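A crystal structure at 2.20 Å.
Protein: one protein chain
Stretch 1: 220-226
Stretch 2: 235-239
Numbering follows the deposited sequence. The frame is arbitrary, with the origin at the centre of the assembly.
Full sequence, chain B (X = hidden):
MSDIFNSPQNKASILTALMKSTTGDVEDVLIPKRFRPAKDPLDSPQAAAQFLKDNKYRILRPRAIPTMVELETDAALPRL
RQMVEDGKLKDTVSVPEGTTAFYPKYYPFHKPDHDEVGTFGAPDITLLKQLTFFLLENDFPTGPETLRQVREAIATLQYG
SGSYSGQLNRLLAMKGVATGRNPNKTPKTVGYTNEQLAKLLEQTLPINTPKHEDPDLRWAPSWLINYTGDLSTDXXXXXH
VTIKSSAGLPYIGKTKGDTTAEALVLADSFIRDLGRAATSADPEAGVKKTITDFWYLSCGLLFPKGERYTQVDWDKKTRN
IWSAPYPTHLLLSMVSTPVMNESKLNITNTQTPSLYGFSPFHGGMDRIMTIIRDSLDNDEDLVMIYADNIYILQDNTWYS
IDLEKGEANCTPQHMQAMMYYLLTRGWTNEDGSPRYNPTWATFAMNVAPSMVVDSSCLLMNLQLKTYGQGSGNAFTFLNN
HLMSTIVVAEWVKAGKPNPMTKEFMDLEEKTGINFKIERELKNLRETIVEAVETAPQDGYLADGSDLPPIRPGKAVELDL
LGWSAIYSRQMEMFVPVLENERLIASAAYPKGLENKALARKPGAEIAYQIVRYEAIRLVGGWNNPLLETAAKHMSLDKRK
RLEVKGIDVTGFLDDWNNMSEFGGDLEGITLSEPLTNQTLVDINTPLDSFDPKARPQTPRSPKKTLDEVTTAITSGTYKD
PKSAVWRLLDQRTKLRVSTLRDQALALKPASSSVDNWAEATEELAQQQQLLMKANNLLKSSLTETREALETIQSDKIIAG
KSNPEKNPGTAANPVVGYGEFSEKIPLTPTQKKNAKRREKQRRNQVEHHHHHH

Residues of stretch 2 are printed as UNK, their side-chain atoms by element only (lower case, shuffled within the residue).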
# COMPACT_ATOMS: atom_id res chain seq x y z
N ALA B 220 -17.46 -9.94 -16.12
CA ALA B 220 -16.17 -9.69 -16.74
C ALA B 220 -15.86 -8.18 -16.59
O ALA B 220 -16.79 -7.38 -16.68
CB ALA B 220 -16.21 -10.09 -18.21
N PRO B 221 -14.60 -7.77 -16.34
CA PRO B 221 -14.32 -6.34 -16.13
C PRO B 221 -14.86 -5.37 -17.18
O PRO B 221 -15.36 -4.31 -16.78
CB PRO B 221 -12.79 -6.28 -16.09
CG PRO B 221 -12.41 -7.60 -15.56
CD PRO B 221 -13.39 -8.58 -16.15
N SER B 222 -14.76 -5.69 -18.50
CA SER B 222 -15.22 -4.81 -19.59
C SER B 222 -16.72 -4.49 -19.51
O SER B 222 -17.15 -3.46 -20.03
CB SER B 222 -14.91 -5.41 -20.95
OG SER B 222 -15.66 -6.60 -21.18
N TRP B 223 -17.52 -5.37 -18.87
CA TRP B 223 -18.96 -5.20 -18.73
C TRP B 223 -19.30 -4.11 -17.67
O TRP B 223 -20.47 -3.75 -17.53
CB TRP B 223 -19.62 -6.54 -18.37
CG TRP B 223 -19.72 -7.49 -19.52
CD1 TRP B 223 -18.71 -7.93 -20.32
CD2 TRP B 223 -20.91 -8.18 -19.96
NE1 TRP B 223 -19.19 -8.84 -21.24
CE2 TRP B 223 -20.53 -9.04 -21.02
CE3 TRP B 223 -22.24 -8.18 -19.53
CZ2 TRP B 223 -21.45 -9.85 -21.69
CZ3 TRP B 223 -23.16 -8.99 -20.20
CH2 TRP B 223 -22.77 -9.81 -21.26
N LEU B 224 -18.30 -3.61 -16.94
CA LEU B 224 -18.48 -2.56 -15.94
C LEU B 224 -18.37 -1.16 -16.61
O LEU B 224 -18.57 -0.13 -15.95
CB LEU B 224 -17.45 -2.72 -14.80
CG LEU B 224 -17.91 -3.52 -13.56
CD1 LEU B 224 -18.27 -4.98 -13.91
CD2 LEU B 224 -16.87 -3.45 -12.46
N ILE B 225 -18.11 -1.14 -17.94
CA ILE B 225 -18.05 0.07 -18.74
C ILE B 225 -19.40 0.26 -19.39
O ILE B 225 -19.88 -0.59 -20.15
CB ILE B 225 -16.90 0.11 -19.81
CG1 ILE B 225 -15.51 -0.03 -19.18
CG2 ILE B 225 -17.00 1.41 -20.64
CD1 ILE B 225 -14.52 -0.63 -20.11
N ASN B 226 -20.01 1.39 -19.09
CA ASN B 226 -21.29 1.76 -19.66
C ASN B 226 -21.03 2.97 -20.56
O ASN B 226 -20.98 4.09 -20.05
CB ASN B 226 -22.29 2.03 -18.52
CG ASN B 226 -23.65 2.59 -18.92
OD1 ASN B 226 -24.06 2.59 -20.10
ND2 ASN B 226 -24.38 3.06 -17.92
N UNK B 235 -20.74 5.85 -17.68
CA UNK B 235 -20.00 5.59 -16.44
C UNK B 235 -19.20 4.29 -16.49
O UNK B 235 -19.64 3.29 -17.04
c UNK B 235 -20.96 5.52 -15.24
c UNK B 235 -20.26 5.78 -13.91
n UNK B 235 -21.23 5.34 -10.25
c UNK B 235 -20.40 5.70 -11.43
c UNK B 235 -21.14 5.47 -12.72
N UNK B 236 -18.03 4.31 -15.85
CA UNK B 236 -17.17 3.15 -15.65
C UNK B 236 -17.18 2.85 -14.17
O UNK B 236 -16.94 3.76 -13.38
c UNK B 236 -15.75 3.40 -16.15
o UNK B 236 -14.93 2.25 -15.97
N UNK B 237 -17.52 1.60 -13.80
CA UNK B 237 -17.56 1.13 -12.40
C UNK B 237 -16.24 0.43 -12.02
O UNK B 237 -16.11 -0.08 -10.91
o UNK B 237 -23.77 2.82 -12.64
c UNK B 237 -18.75 0.20 -12.17
c UNK B 237 -20.09 0.89 -12.29
c UNK B 237 -21.98 1.62 -13.63
c UNK B 237 -21.91 2.15 -11.29
c UNK B 237 -20.68 1.51 -11.19
c UNK B 237 -22.56 2.20 -12.52
c UNK B 237 -20.76 0.95 -13.51
N UNK B 238 -15.27 0.39 -12.96
CA UNK B 238 -13.95 -0.20 -12.74
C UNK B 238 -13.14 0.69 -11.81
O UNK B 238 -13.39 1.90 -11.79
c UNK B 238 -13.68 -1.40 -15.07
c UNK B 238 -13.40 -2.83 -14.58
c UNK B 238 -13.18 -0.37 -14.07
c UNK B 238 -13.04 -1.18 -16.42
N UNK B 239 -12.14 0.15 -11.07
CA UNK B 239 -11.32 1.02 -10.21
C UNK B 239 -10.43 1.97 -11.02
O UNK B 239 -10.09 1.68 -12.16
c UNK B 239 -11.12 -1.30 -9.58
c UNK B 239 -10.46 0.03 -9.41
c UNK B 239 -11.72 -1.27 -10.94

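At position 235 the side chain is an unbranched run of four carbons ending in a nitrogen, with every chi angle near 180°. Its terminal nitrogen leads away from stretch 1, and the nearest approach of the side chain is from its CB, 5.0 Å from Asn226 CB, so the contact is left to the backbone. An extended aliphatic chain closed by a single nitrogen identifies Lys235. Its backbone pairs with Asn226 in both directions: Asn226 N donates to Lys235 O at 2.8 Å, and Lys235 N donates to Asn226 O at 3.0 Å, the signature of an antiparallel hydrogen-bonded pair.

Position 236 carries one carbon followed by one oxygen. The oxygen lies 4.0 Å from Ile225 CG1, a contact without polar character, and this short hydroxyl-bearing side chain, with chi1 near 180°, is that of Ser236. It forms the non-hydrogen-bonded pair with Ile225, with the two CA atoms 4.5 Å apart and both side chains on the same face of the sheet; those of Asn226 and Lys235 occupy the other face. Ser236 CA also approaches Leu224 O at 3.6 Å in a CA-H...O contact.

At position 237 one carbon leads to a six-carbon ring bearing a single oxygen. The CB lies 4.1 Å from Leu224 CG, while Leu224 O sits at the ring edge, near its plane. A hydroxylated six-membered ring means Tyr237. Its backbone N donates to Leu224 O at 3.0 Å with a nearly straight angle of 169°, extending the pairing beyond the strand residues.

Position 238 has four carbons, forked at the second. One branch end lies 3.3 Å from Pro221 O and 3.8 Å from Pro221 CB, the other 3.9 Å from Ile225 CG1, and the fork carbon 4.0 Å from Leu224 CB. This pattern is that of leucine, Leu238. Its CA-to-CB bond points sideways, but the end of the side chain comes nearer to stretch 1. Both methyls lie near Pro221 O, and CD1 also meets Ile225 CG1.

At position 239 three carbons close a ring onto the backbone nitrogen, which defines Pro239. The ring makes no contact with stretch 1; its nearest approach is Pro239 CD to Leu224 CD2, 5.8 Å.

The contact combines a short antiparallel ladder with an apolar patch. Three backbone hydrogen bonds fix the register from Asn226 and Lys235 to Leu224 and Tyr237. Beside them, the 3-10 segment brings Pro221 and Leu224 to Leu238, which, with Leu224, supplies the largest covered areas within the 397 Å² buried between the stretches.

Stretch 2 235-239: KSYLP
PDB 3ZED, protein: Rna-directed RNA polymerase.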